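Local structure of aldehyde dehydrogenase (Bartonella henselae, 3I44) at residues N277-A281 against F414-A420; Y316-I320 against S410-F414; P395-R401 against L423-T427; L431-S437 against S452-N458. The protein probably oxidises aldehydes to the corresponding carboxylic acids with a nicotinamide cofactor, as other members of the aldehyde dehydrogenase family do. The protein carries 1 engineered substitution. One frame throughout, in Å; residues are numbered along the deposited sequence.

Contact 1 of 4, residues N277-A281 against F414-A420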
loop_
_atom_site.group_PDB
_atom_site.type_symbol
_atom_site.label_atom_id
_atom_site.label_comp_id
_atom_site.label_asym_id
_atom_site.label_seq_id
_atom_site.Cartn_x
_atom_site.Cartn_y
_atom_site.Cartn_z
ATOM N N ASN A 277 -11.219 12.301 -22.189
ATOM C CA ASN A 277 -11.106 11.719 -23.542
ATOM C C ASN A 277 -10.655 12.831 -24.482
ATOM O O ASN A 277 -11.472 13.700 -24.880
ATOM C CB ASN A 277 -12.450 11.156 -24.007
ATOM C CG ASN A 277 -12.345 10.340 -25.312
ATOM O OD1 ASN A 277 -11.267 10.204 -25.885
ATOM N ND2 ASN A 277 -13.480 9.784 -25.761
ATOM N N ILE A 278 -9.356 12.814 -24.808
ATOM C CA ILE A 278 -8.739 13.808 -25.646
ATOM C C ILE A 278 -8.845 13.386 -27.103
ATOM O O ILE A 278 -8.224 12.396 -27.541
ATOM C CB ILE A 278 -7.272 14.039 -25.295
ATOM C CG1 ILE A 278 -7.129 14.508 -23.849
ATOM C CG2 ILE A 278 -6.652 15.037 -26.271
ATOM C CD1 ILE A 278 -5.642 14.485 -23.301
ATOM N N ILE A 279 -9.644 14.143 -27.851
ATOM C CA ILE A 279 -9.945 13.817 -29.266
ATOM C C ILE A 279 -9.378 14.911 -30.159
ATOM O O ILE A 279 -9.798 16.067 -30.116
ATOM C CB ILE A 279 -11.433 13.638 -29.517
ATOM C CG1 ILE A 279 -11.992 12.619 -28.511
ATOM C CG2 ILE A 279 -11.703 13.199 -30.976
ATOM C CD1 ILE A 279 -13.445 12.237 -28.733
ATOM N N PHE A 280 -8.364 14.535 -30.918
ATOM C CA PHE A 280 -7.733 15.427 -31.869
ATOM C C PHE A 280 -8.489 15.426 -33.187
ATOM O O PHE A 280 -9.228 14.491 -33.485
ATOM C CB PHE A 280 -6.276 15.025 -32.099
ATOM C CG PHE A 280 -5.373 15.374 -30.963
ATOM C CD1 PHE A 280 -4.798 16.641 -30.882
ATOM C CD2 PHE A 280 -5.117 14.453 -29.947
ATOM C CE1 PHE A 280 -3.972 16.971 -29.846
ATOM C CE2 PHE A 280 -4.297 14.790 -28.883
ATOM C CZ PHE A 280 -3.705 16.041 -28.836
ATOM N N ALA A 281 -8.291 16.499 -33.966
ATOM C CA ALA A 281 -8.892 16.632 -35.313
ATOM C C ALA A 281 -8.533 15.456 -36.250
ATOM O O ALA A 281 -9.266 15.136 -37.188
ATOM C CB ALA A 281 -8.493 17.994 -35.954
ATOM N N PHE A 414 -9.956 22.495 -26.782
ATOM C CA PHE A 414 -8.596 22.927 -26.488
ATOM C C PHE A 414 -7.928 23.380 -27.771
ATOM O O PHE A 414 -8.349 22.997 -28.856
ATOM C CB PHE A 414 -7.773 21.836 -25.801
ATOM C CG PHE A 414 -7.451 20.666 -26.674
ATOM C CD1 PHE A 414 -6.304 20.670 -27.480
ATOM C CD2 PHE A 414 -8.279 19.556 -26.699
ATOM C CE1 PHE A 414 -6.005 19.579 -28.292
ATOM C CE2 PHE A 414 -7.984 18.463 -27.504
ATOM C CZ PHE A 414 -6.841 18.467 -28.290
ATOM N N ASN A 415 -6.868 24.169 -27.615
ATOM C CA ASN A 415 -6.114 24.707 -28.736
ATOM C C ASN A 415 -4.715 24.146 -28.892
ATOM O O ASN A 415 -4.242 24.032 -30.012
ATOM C CB ASN A 415 -6.054 26.222 -28.618
ATOM C CG ASN A 415 -7.416 26.861 -28.810
ATOM O OD1 ASN A 415 -7.993 26.802 -29.899
ATOM N ND2 ASN A 415 -7.952 27.449 -27.738
ATOM N N THR A 416 -4.050 23.790 -27.798
ATOM C CA THR A 416 -2.721 23.203 -27.891
ATOM C C THR A 416 -2.617 21.880 -27.131
ATOM O O THR A 416 -3.461 21.555 -26.261
ATOM C CB THR A 416 -1.665 24.135 -27.301
ATOM O OG1 THR A 416 -1.941 24.305 -25.909
ATOM C CG2 THR A 416 -1.641 25.498 -28.007
ATOM N N GLU A 417 -1.565 21.124 -27.430
ATOM C CA GLU A 417 -1.334 19.867 -26.724
ATOM C C GLU A 417 -1.208 20.132 -25.216
ATOM O O GLU A 417 -1.824 19.421 -24.417
ATOM C CB GLU A 417 -0.088 19.138 -27.250
ATOM C CG GLU A 417 -0.247 18.606 -28.647
ATOM C CD GLU A 417 0.969 17.806 -29.122
ATOM O OE1 GLU A 417 1.831 17.425 -28.308
ATOM O OE2 GLU A 417 1.054 17.556 -30.331
ATOM N N ASP A 418 -0.415 21.145 -24.834
ATOM C CA ASP A 418 -0.268 21.525 -23.415
ATOM C C ASP A 418 -1.599 21.820 -22.736
ATOM O O ASP A 418 -1.778 21.482 -21.584
ATOM C CB ASP A 418 0.633 22.755 -23.216
ATOM C CG ASP A 418 2.107 22.470 -23.498
ATOM O OD1 ASP A 418 2.572 21.305 -23.341
ATOM O OD2 ASP A 418 2.812 23.440 -23.883
ATOM N N GLU A 419 -2.499 22.490 -23.445
ATOM C CA GLU A 419 -3.798 22.861 -22.892
ATOM C C GLU A 419 -4.641 21.597 -22.652
ATOM O O GLU A 419 -5.315 21.455 -21.631
ATOM C CB GLU A 419 -4.520 23.810 -23.848
ATOM C CG GLU A 419 -5.417 24.825 -23.175
ATOM C CD GLU A 419 -6.404 25.485 -24.143
ATOM O OE1 GLU A 419 -6.065 25.652 -25.352
ATOM O OE2 GLU A 419 -7.520 25.827 -23.669
ATOM N N ALA A 420 -4.567 20.657 -23.588
ATOM C CA ALA A 420 -5.284 19.385 -23.430
ATOM C C ALA A 420 -4.782 18.598 -22.209
ATOM O O ALA A 420 -5.577 18.075 -21.416
ATOM C CB ALA A 420 -5.172 18.549 -24.700
#

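Contact 2 of 4, residues Y316-I320 against S410-F414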
loop_
_atom_site.group_PDB
_atom_site.type_symbol
_atom_site.label_atom_id
_atom_site.label_comp_id
_atom_site.label_asym_id
_atom_site.label_seq_id
_atom_site.Cartn_x
_atom_site.Cartn_y
_atom_site.Cartn_z
ATOM N N TYR A 316 -14.494 20.966 -32.774
ATOM C CA TYR A 316 -15.379 21.199 -31.636
ATOM C C TYR A 316 -16.859 21.286 -32.042
ATOM O O TYR A 316 -17.719 20.634 -31.440
ATOM C CB TYR A 316 -14.920 22.475 -30.913
ATOM C CG TYR A 316 -15.672 22.803 -29.651
ATOM C CD1 TYR A 316 -15.929 21.827 -28.691
ATOM C CD2 TYR A 316 -16.116 24.115 -29.401
ATOM C CE1 TYR A 316 -16.614 22.140 -27.525
ATOM C CE2 TYR A 316 -16.788 24.439 -28.228
ATOM C CZ TYR A 316 -17.041 23.451 -27.298
ATOM O OH TYR A 316 -17.715 23.752 -26.148
ATOM N N ASP A 317 -17.171 22.070 -33.073
ATOM C CA ASP A 317 -18.565 22.147 -33.552
ATOM C C ASP A 317 -19.064 20.790 -34.022
ATOM O O ASP A 317 -20.198 20.376 -33.685
ATOM C CB ASP A 317 -18.724 23.208 -34.669
ATOM C CG ASP A 317 -18.655 24.639 -34.139
ATOM O OD1 ASP A 317 -18.810 24.879 -32.912
ATOM O OD2 ASP A 317 -18.440 25.548 -34.968
ATOM N N LYS A 318 -18.218 20.080 -34.769
ATOM C CA LYS A 318 -18.542 18.700 -35.171
ATOM C C LYS A 318 -18.792 17.765 -33.964
ATOM O O LYS A 318 -19.726 16.940 -33.959
ATOM C CB LYS A 318 -17.429 18.133 -36.064
ATOM C CG LYS A 318 -17.699 16.718 -36.533
ATOM C CD LYS A 318 -16.741 16.332 -37.642
ATOM C CE LYS A 318 -17.113 14.988 -38.237
ATOM N NZ LYS A 318 -16.281 14.708 -39.467
ATOM N N ALA A 319 -17.964 17.905 -32.932
ATOM C CA ALA A 319 -18.129 17.108 -31.708
ATOM C C ALA A 319 -19.491 17.355 -31.050
ATOM O O ALA A 319 -20.214 16.401 -30.693
ATOM C CB ALA A 319 -16.976 17.381 -30.722
ATOM N N ILE A 320 -19.862 18.632 -30.921
ATOM C CA ILE A 320 -21.137 18.981 -30.323
ATOM C C ILE A 320 -22.259 18.358 -31.106
ATOM O O ILE A 320 -23.189 17.775 -30.537
ATOM C CB ILE A 320 -21.364 20.521 -30.258
ATOM C CG1 ILE A 320 -20.399 21.156 -29.265
ATOM C CG2 ILE A 320 -22.827 20.822 -29.861
ATOM C CD1 ILE A 320 -20.191 22.697 -29.428
ATOM N N SER A 410 -19.659 15.934 -20.592
ATOM C CA SER A 410 -19.199 17.310 -20.654
ATOM C C SER A 410 -18.170 17.529 -21.781
ATOM O O SER A 410 -17.133 16.861 -21.790
ATOM C CB SER A 410 -18.587 17.695 -19.296
ATOM O OG SER A 410 -19.550 17.633 -18.259
ATOM N N LEU A 411 -18.451 18.450 -22.715
ATOM C CA LEU A 411 -17.518 18.814 -23.806
ATOM C C LEU A 411 -16.933 20.178 -23.580
ATOM O O LEU A 411 -17.639 21.107 -23.128
ATOM C CB LEU A 411 -18.219 18.877 -25.179
ATOM C CG LEU A 411 -18.421 17.623 -26.003
ATOM C CD1 LEU A 411 -19.183 16.636 -25.157
ATOM C CD2 LEU A 411 -19.173 17.938 -27.315
ATOM N N LEU A 412 -15.671 20.312 -23.948
ATOM C CA LEU A 412 -15.008 21.597 -24.025
ATOM C C LEU A 412 -13.846 21.499 -25.027
ATOM O O LEU A 412 -13.358 20.407 -25.302
ATOM C CB LEU A 412 -14.497 22.022 -22.664
ATOM C CG LEU A 412 -13.699 21.015 -21.837
ATOM C CD1 LEU A 412 -12.807 21.799 -20.915
ATOM C CD2 LEU A 412 -14.614 20.014 -21.019
ATOM N N PRO A 413 -13.430 22.633 -25.603
ATOM C CA PRO A 413 -12.357 22.623 -26.595
ATOM C C PRO A 413 -10.978 22.861 -26.016
ATOM O O PRO A 413 -10.839 23.347 -24.889
ATOM C CB PRO A 413 -12.724 23.798 -27.501
ATOM C CG PRO A 413 -13.289 24.800 -26.544
ATOM C CD PRO A 413 -14.038 23.970 -25.478
ATOM N N PHE A 414 -9.956 22.495 -26.782
ATOM C CA PHE A 414 -8.596 22.927 -26.488
ATOM C C PHE A 414 -7.928 23.380 -27.771
ATOM O O PHE A 414 -8.349 22.997 -28.856
ATOM C CB PHE A 414 -7.773 21.836 -25.801
ATOM C CG PHE A 414 -7.451 20.666 -26.674
ATOM C CD1 PHE A 414 -6.304 20.670 -27.480
ATOM C CD2 PHE A 414 -8.279 19.556 -26.699
ATOM C CE1 PHE A 414 -6.005 19.579 -28.292
ATOM C CE2 PHE A 414 -7.984 18.463 -27.504
ATOM C CZ PHE A 414 -6.841 18.467 -28.290
#

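Contact 3 of 4, residues P395-R401 against L423-T427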
loop_
_atom_site.group_PDB
_atom_site.type_symbol
_atom_site.label_atom_id
_atom_site.label_comp_id
_atom_site.label_asym_id
_atom_site.label_seq_id
_atom_site.Cartn_x
_atom_site.Cartn_y
_atom_site.Cartn_z
ATOM N N PRO A 395 -13.505 24.496 -16.173
ATOM C CA PRO A 395 -12.889 23.766 -15.055
ATOM C C PRO A 395 -13.504 23.974 -13.671
ATOM O O PRO A 395 -13.396 23.087 -12.823
ATOM C CB PRO A 395 -11.433 24.276 -15.052
ATOM C CG PRO A 395 -11.167 24.683 -16.464
ATOM C CD PRO A 395 -12.494 25.280 -16.922
ATOM N N HIS A 396 -14.138 25.122 -13.416
ATOM C CA HIS A 396 -14.676 25.368 -12.066
ATOM C C HIS A 396 -16.045 24.738 -11.891
ATOM O O HIS A 396 -16.553 24.655 -10.777
ATOM C CB HIS A 396 -14.775 26.879 -11.787
ATOM C CG HIS A 396 -15.827 27.557 -12.605
ATOM N ND1 HIS A 396 -15.536 28.220 -13.778
ATOM C CD2 HIS A 396 -17.168 27.632 -12.446
ATOM C CE1 HIS A 396 -16.656 28.682 -14.305
ATOM N NE2 HIS A 396 -17.663 28.331 -13.523
ATOM N N MET A 397 -16.671 24.290 -12.974
ATOM C CA MET A 397 -18.044 23.806 -12.864
ATOM C C MET A 397 -18.121 22.464 -12.179
ATOM O O MET A 397 -17.234 21.620 -12.325
ATOM C CB MET A 397 -18.702 23.727 -14.228
ATOM C CG MET A 397 -18.789 25.065 -14.933
ATOM S SD MET A 397 -19.584 24.874 -16.538
ATOM C CE MET A 397 -19.708 26.619 -17.017
ATOM N N ARG A 398 -19.189 22.256 -11.427
ATOM C CA ARG A 398 -19.364 21.005 -10.738
ATOM C C ARG A 398 -19.330 19.802 -11.698
ATOM O O ARG A 398 -18.807 18.748 -11.325
ATOM C CB ARG A 398 -20.669 20.977 -9.937
ATOM C CG ARG A 398 -20.706 21.975 -8.746
ATOM C CD ARG A 398 -21.996 21.784 -7.921
ATOM N NE ARG A 398 -22.072 20.431 -7.373
ATOM C CZ ARG A 398 -23.200 19.805 -7.041
ATOM N NH1 ARG A 398 -24.388 20.388 -7.187
ATOM N NH2 ARG A 398 -23.141 18.572 -6.567
ATOM N N ILE A 399 -19.923 19.943 -12.889
ATOM C CA ILE A 399 -20.017 18.815 -13.829
ATOM C C ILE A 399 -18.641 18.439 -14.379
ATOM O O ILE A 399 -18.451 17.308 -14.826
ATOM C CB ILE A 399 -21.041 19.051 -15.015
ATOM C CG1 ILE A 399 -20.781 20.368 -15.774
ATOM C CG2 ILE A 399 -22.460 19.017 -14.501
ATOM C CD1 ILE A 399 -21.689 20.557 -17.003
ATOM N N PHE A 400 -17.695 19.384 -14.353
ATOM C CA PHE A 400 -16.310 19.107 -14.717
ATOM C C PHE A 400 -15.581 18.348 -13.601
ATOM O O PHE A 400 -14.765 17.478 -13.878
ATOM C CB PHE A 400 -15.590 20.405 -15.028
ATOM C CG PHE A 400 -14.179 20.245 -15.574
ATOM C CD1 PHE A 400 -13.957 20.118 -16.933
ATOM C CD2 PHE A 400 -13.070 20.287 -14.727
ATOM C CE1 PHE A 400 -12.684 20.021 -17.436
ATOM C CE2 PHE A 400 -11.783 20.177 -15.233
ATOM C CZ PHE A 400 -11.593 20.064 -16.600
ATOM N N ARG A 401 -15.904 18.643 -12.336
ATOM C CA ARG A 401 -15.084 18.157 -11.216
ATOM C C ARG A 401 -15.606 16.918 -10.552
ATOM O O ARG A 401 -14.819 16.103 -10.069
ATOM C CB ARG A 401 -14.925 19.218 -10.135
ATOM C CG ARG A 401 -14.385 20.493 -10.629
ATOM C CD ARG A 401 -13.313 21.010 -9.709
ATOM N NE ARG A 401 -12.422 21.823 -10.512
ATOM C CZ ARG A 401 -11.181 21.515 -10.882
ATOM N NH1 ARG A 401 -10.553 20.402 -10.481
ATOM N NH2 ARG A 401 -10.546 22.391 -11.636
ATOM N N LEU A 423 -5.863 20.458 -18.888
ATOM C CA LEU A 423 -7.267 20.125 -18.627
ATOM C C LEU A 423 -7.454 18.663 -18.181
ATOM O O LEU A 423 -8.142 18.400 -17.214
ATOM C CB LEU A 423 -8.122 20.399 -19.866
ATOM C CG LEU A 423 -8.325 21.883 -20.211
ATOM C CD1 LEU A 423 -8.720 22.091 -21.671
ATOM C CD2 LEU A 423 -9.369 22.479 -19.231
ATOM N N ALA A 424 -6.843 17.720 -18.892
ATOM C CA ALA A 424 -6.979 16.296 -18.530
ATOM C C ALA A 424 -6.469 16.041 -17.101
ATOM O O ALA A 424 -7.052 15.241 -16.350
ATOM C CB ALA A 424 -6.247 15.407 -19.536
ATOM N N ASN A 425 -5.396 16.729 -16.712
ATOM C CA ASN A 425 -4.811 16.547 -15.382
ATOM C C ASN A 425 -5.423 17.410 -14.279
ATOM O O ASN A 425 -5.023 17.258 -13.126
ATOM C CB ASN A 425 -3.285 16.766 -15.371
ATOM C CG ASN A 425 -2.546 15.672 -16.072
ATOM O OD1 ASN A 425 -3.077 14.562 -16.253
ATOM N ND2 ASN A 425 -1.319 15.965 -16.495
ATOM N N ASP A 426 -6.409 18.243 -14.608
ATOM C CA ASP A 426 -7.061 19.114 -13.618
ATOM C C ASP A 426 -8.168 18.363 -12.863
ATOM O O ASP A 426 -9.361 18.551 -13.082
ATOM C CB ASP A 426 -7.602 20.374 -14.281
ATOM C CG ASP A 426 -8.253 21.317 -13.284
ATOM O OD1 ASP A 426 -8.020 21.138 -12.076
ATOM O OD2 ASP A 426 -9.038 22.206 -13.699
ATOM N N THR A 427 -7.734 17.472 -11.995
ATOM C CA THR A 427 -8.627 16.585 -11.286
ATOM C C THR A 427 -7.799 15.907 -10.218
ATOM O O THR A 427 -6.575 15.807 -10.363
ATOM C CB THR A 427 -9.248 15.497 -12.212
ATOM O OG1 THR A 427 -10.124 14.661 -11.431
ATOM C CG2 THR A 427 -8.115 14.612 -12.963
HETATM O O HOH W 1 -11.822 17.421 -13.213
HETATM O O HOH W 2 -12.323 15.838 -10.894
#

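Contact 4 of 4, residues L431-S437 against S452-N458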
loop_
_atom_site.group_PDB
_atom_site.type_symbol
_atom_site.label_atom_id
_atom_site.label_comp_id
_atom_site.label_asym_id
_atom_site.label_seq_id
_atom_site.Cartn_x
_atom_site.Cartn_y
_atom_site.Cartn_z
ATOM N N LEU A 431 -8.019 7.474 -13.026
ATOM C CA LEU A 431 -8.310 6.088 -13.238
ATOM C C LEU A 431 -7.937 5.745 -14.704
ATOM O O LEU A 431 -6.812 5.303 -14.933
ATOM C CB LEU A 431 -9.736 5.748 -12.836
ATOM C CG LEU A 431 -10.150 4.277 -12.874
ATOM C CD1 LEU A 431 -9.169 3.324 -12.092
ATOM C CD2 LEU A 431 -11.595 4.090 -12.335
ATOM N N THR A 432 -8.843 5.973 -15.666
ATOM C CA THR A 432 -8.540 5.826 -17.113
ATOM C C THR A 432 -8.698 7.147 -17.804
ATOM O O THR A 432 -9.745 7.796 -17.674
ATOM C CB THR A 432 -9.487 4.837 -17.816
ATOM O OG1 THR A 432 -9.482 3.582 -17.127
ATOM C CG2 THR A 432 -9.045 4.596 -19.252
ATOM N N ASN A 433 -7.682 7.555 -18.553
ATOM C CA ASN A 433 -7.805 8.629 -19.510
ATOM C C ASN A 433 -7.730 8.012 -20.918
ATOM O O ASN A 433 -7.180 6.914 -21.091
ATOM C CB ASN A 433 -6.681 9.644 -19.326
ATOM C CG ASN A 433 -6.920 10.599 -18.147
ATOM O OD1 ASN A 433 -8.031 11.067 -17.953
ATOM N ND2 ASN A 433 -5.863 10.909 -17.385
ATOM N N TYR A 434 -8.252 8.745 -21.909
ATOM C CA TYR A 434 -8.466 8.261 -23.267
ATOM C C TYR A 434 -7.903 9.290 -24.257
ATOM O O TYR A 434 -7.996 10.521 -24.050
ATOM C CB TYR A 434 -9.959 8.032 -23.534
ATOM C CG TYR A 434 -10.633 7.062 -22.579
ATOM C CD1 TYR A 434 -10.930 5.769 -22.979
ATOM C CD2 TYR A 434 -10.974 7.439 -21.269
ATOM C CE1 TYR A 434 -11.545 4.851 -22.099
ATOM C CE2 TYR A 434 -11.585 6.545 -20.406
ATOM C CZ TYR A 434 -11.865 5.240 -20.824
ATOM O OH TYR A 434 -12.477 4.321 -19.991
ATOM N N ILE A 435 -7.308 8.799 -25.339
ATOM C CA ILE A 435 -6.684 9.696 -26.361
ATOM C C ILE A 435 -7.045 9.157 -27.717
ATOM O O ILE A 435 -6.879 7.953 -27.969
ATOM C CB ILE A 435 -5.157 9.718 -26.262
ATOM C CG1 ILE A 435 -4.690 10.136 -24.857
ATOM C CG2 ILE A 435 -4.516 10.663 -27.329
ATOM C CD1 ILE A 435 -3.202 9.816 -24.578
ATOM N N GLN A 436 -7.576 10.031 -28.583
ATOM C CA GLN A 436 -7.875 9.678 -29.958
ATOM C C GLN A 436 -7.091 10.543 -30.927
ATOM O O GLN A 436 -7.310 11.767 -31.011
ATOM C CB GLN A 436 -9.370 9.794 -30.242
ATOM C CG GLN A 436 -10.265 9.438 -29.073
ATOM C CD GLN A 436 -10.094 8.017 -28.535
ATOM O OE1 GLN A 436 -9.939 7.037 -29.283
ATOM N NE2 GLN A 436 -10.204 7.899 -27.207
ATOM N N SER A 437 -6.148 9.913 -31.635
ATOM C CA SER A 437 -5.419 10.566 -32.729
ATOM C C SER A 437 -4.750 9.526 -33.621
ATOM O O SER A 437 -4.236 8.505 -33.140
ATOM C CB SER A 437 -4.347 11.506 -32.187
ATOM O OG SER A 437 -3.438 11.937 -33.204
ATOM N N SER A 452 -2.751 9.129 -14.949
ATOM C CA SER A 452 -3.727 8.104 -14.651
ATOM C C SER A 452 -3.051 6.738 -14.541
ATOM O O SER A 452 -1.941 6.534 -15.029
ATOM C CB SER A 452 -4.844 8.086 -15.709
ATOM O OG SER A 452 -4.337 8.051 -17.041
ATOM N N GLY A 453 -3.719 5.809 -13.893
ATOM C CA GLY A 453 -3.252 4.431 -13.836
ATOM C C GLY A 453 -3.375 3.702 -15.152
ATOM O O GLY A 453 -2.628 2.752 -15.393
ATOM N N MET A 454 -4.351 4.107 -15.981
ATOM C CA MET A 454 -4.617 3.475 -17.289
ATOM C C MET A 454 -4.825 4.517 -18.371
ATOM O O MET A 454 -5.326 5.623 -18.108
ATOM C CB MET A 454 -5.850 2.569 -17.214
ATOM C CG MET A 454 -5.700 1.402 -16.265
ATOM S SD MET A 454 -7.147 0.433 -15.919
ATOM C CE MET A 454 -8.101 1.630 -14.915
ATOM N N VAL A 455 -4.415 4.175 -19.589
ATOM C CA VAL A 455 -4.632 5.058 -20.745
ATOM C C VAL A 455 -5.073 4.139 -21.875
ATOM O O VAL A 455 -4.353 3.215 -22.222
ATOM C CB VAL A 455 -3.394 5.857 -21.114
ATOM C CG1 VAL A 455 -3.627 6.813 -22.329
ATOM C CG2 VAL A 455 -2.910 6.691 -19.939
ATOM N N GLU A 456 -6.279 4.367 -22.399
ATOM C CA GLU A 456 -6.758 3.675 -23.621
ATOM C C GLU A 456 -6.623 4.574 -24.849
ATOM O O GLU A 456 -7.258 5.639 -24.935
ATOM C CB GLU A 456 -8.197 3.199 -23.469
ATOM C CG GLU A 456 -8.327 2.167 -22.337
ATOM C CD GLU A 456 -9.706 1.535 -22.226
ATOM O OE1 GLU A 456 -10.499 1.609 -23.208
ATOM O OE2 GLU A 456 -9.958 0.979 -21.127
ATOM N N VAL A 457 -5.799 4.126 -25.793
ATOM C CA VAL A 457 -5.531 4.869 -27.039
ATOM C C VAL A 457 -6.317 4.294 -28.203
ATOM O O VAL A 457 -6.287 3.067 -28.467
ATOM C CB VAL A 457 -4.007 4.826 -27.378
ATOM C CG1 VAL A 457 -3.643 5.607 -28.711
ATOM C CG2 VAL A 457 -3.214 5.389 -26.219
ATOM N N ASN A 458 -7.019 5.187 -28.905
ATOM C CA ASN A 458 -7.720 4.908 -30.153
ATOM C C ASN A 458 -8.698 3.733 -30.060
ATOM O O ASN A 458 -8.789 2.909 -30.953
ATOM C CB ASN A 458 -6.708 4.736 -31.274
ATOM C CG ASN A 458 -6.038 6.024 -31.606
ATOM O OD1 ASN A 458 -6.637 7.094 -31.431
ATOM N ND2 ASN A 458 -4.779 5.965 -32.044
HETATM O O HOH W 3 -9.403 1.381 -18.595
HETATM O O HOH W 4 -9.568 5.123 -26.464
#

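Contact 1 of 4, residues N277-A281 against F414-A420
Ile278 and Ala420 mark the closest backbone approach, 6.9 Å between their CA atoms, where the end of strand 276-279 runs beneath the first turn of helix 417-425. The backbones do not meet each other, and side chains carry most of the contact, above all a cluster of four apolar ones. Phe414 is its centre. With chi1 at 69° its CG sits between the backbone N and the carbonyl carbon, which turns the ring back under the helix that follows. There Ala420 CB rests 3.5 Å above the plane, over the ring centre; a methyl is small enough to let the helix come this close. The rim of the same ring drives into Phe280: CZ of Phe414 stands 3.6 Å from CE1 of Phe280, over the face of the latter, an offset edge-to-face pair with planes at 80°. Ile278 fills the angle between helix and ring, its CG2 branch 3.9 Å from Phe414 CE2 and 4.1 Å from Ala420 CB. Glu417 CG lies 4.2 Å from Phe280 CE1, oblique to that ring, while its carboxylate pairs with Arg445. The helix start is fixed by Thr416, the N-cap, whose OG1 accepts from Glu419 N at 3.1 Å. The apolar seam seats helix 417-425 on the sheet, and strand 408-414, that helix and strand 432-436 form a beta-alpha-beta crossover across strands 308-312 and 276-279.

Contact 2 of 4, residues Y316-I320 against S410-F414
The amide of Ile320, bonded to Tyr316 O at 3.0 Å (N to O) in the first turn of helix 316-329, is the polar group against which Leu411 CD2 packs, 3.7 Å from that nitrogen. The same methyl also reaches Ala319 CB, at 4.1 Å, and Ile320 CG1, so a single leucine branch fits against the helix surface where the small alanine lets it in. The axes of segments 316-320 and 410-414 approach to 9.1 Å and run nearly antiparallel, at 170°. Tyr316 makes the broader contact. Its CG stands anti to the backbone N (chi1 -176°), laying the ring across the pyrrolidine of Pro413: CB of Pro413 lies over the ring centroid of Tyr316 at 3.8 Å, 12° off the normal, a CH-pi contact, while CD of Pro413 comes within 3.5 Å of Tyr316 CZ. Ile320 CD1 covers the opposite face of the ring, toward its rim, and the phenol OH is taken up by Asp392. The puckered proline ring offers its C-H groups to the flat, electron-rich face of the tyrosine. Cohesion across this interface therefore rests on dispersion, CH-pi attraction and the exclusion of water from the sheet face.

Contact 3 of 4, residues P395-R401 against L423-T427
An inverse gamma turn centred on Asp426, just past helix 417-425, presents its carboxylate to Arg401 at the end of the short helix 398-401, and the two form a salt bridge. The guanidinium comes end-on and sends two nitrogens to one oxygen: NH2 of Arg401 reaches OD1 of Asp426 at 2.9 Å on the syn side, and NH1 of Arg401 reaches the same OD1 at 3.1 Å from above the carboxylate plane. A further, weak bond joins Arg401 NH2 to Asp426 OD2 at 2.6 Å. The carboxylate thus meets the guanidinium edge with the two planes turned 60° apart. Asp426 CG lies anti to its own amide nitrogen (chi1 -179°), extending the acid outward to this partner, and the bend of Arg401 at chi2 brings NE round to Pro395 O, a weak bond of 2.8 Å. In the alpha/beta fold this pairing joins the helix that follows strand 408-414 to the one that precedes it. Phe400 brings a ring C-H, at CE2, to 3.6 Å from Asp426 O, with Pro395 CA over one face of its ring, and Arg308 forms a cation-pi contact with that ring. The apolar part is Leu423 CD2, which touches both Pro395 CG, at 4.0 Å, and Phe400 CZ. One water donates to Phe400 O and Asp426 O; another links Arg401 O, at 2.6 Å, to Thr427 OG1, which also bonds to Tyr429 N.

Contact 4 of 4, residues L431-S437 against S452-N458
Leu431 and Met454 open the tightly packed end of a parallel strand pair: CD1 of Leu431 presses on CE of Met454 at 3.5 Å, closer than usual carbon contact, and the flexible thioether folds at chi3 (-70°) to lie alongside the leucine. Strands 432-436 and 454-457 then bond alternately, from Met454 N on Leu431 O at 2.9 Å to Asn458 N on Ile435 O. Met454 O is gripped from opposite faces of its plane, by Asn433 N and by Ser452 OG at 2.8 Å. On the face of Asn433, Ile435, Val455 and Val457, Ile435 CD1 lies 3.8 Å from Val455 CG1; Ile435 and Val457 pack on helix 440-449, while Val455 meets Lys492 of the second subunit. The other face, that of Thr432, Tyr434, Met454 and Glu456, is tight at the Leu431-Met454 end and watered around Glu456. Glu456 lies alongside the Tyr434 ring, and a water donates to its OE2 at 2.6 Å and bonds Thr432 OG1; a second water joins Glu456 O to Gln436 NE2, which also bonds to Asn277 OD1. At the far end Asn458 takes Ser437 N on OD1, in the carbonyl plane, and gives ND2 to Ser437 O at 2.8 Å. This is a classic beta-alpha-beta unit, with helix 440-449 between the strands, and a strand of the second subunit continues the sheet beyond Met454 and Val455, as in other aldehyde dehydrogenases.

From the N terminus, residues 277-281 come first and wait through 132 residues for 414-420, so contact 1 closes the longest loop. Contact 2 lies nested inside it, bringing helix 316-329 back to strand 408-414. Contact 3 joins 395-401 to 423-427 and crosses both, since its segments alternate with theirs. Contact 4 opens afterwards and closes over 14 residues. Contacts 1 and 2 share Phe414, and Ile278 of contact 1 probably bonds to Tyr434 and Gln436 of contact 4. Leu423 of contact 3 packs on Phe414 and Leu412. Contacts 1 and 2 seat helices on the sheet, contact 3 joins the segments that flank strand 408-414, and contact 4 pairs two of the sheet's strands.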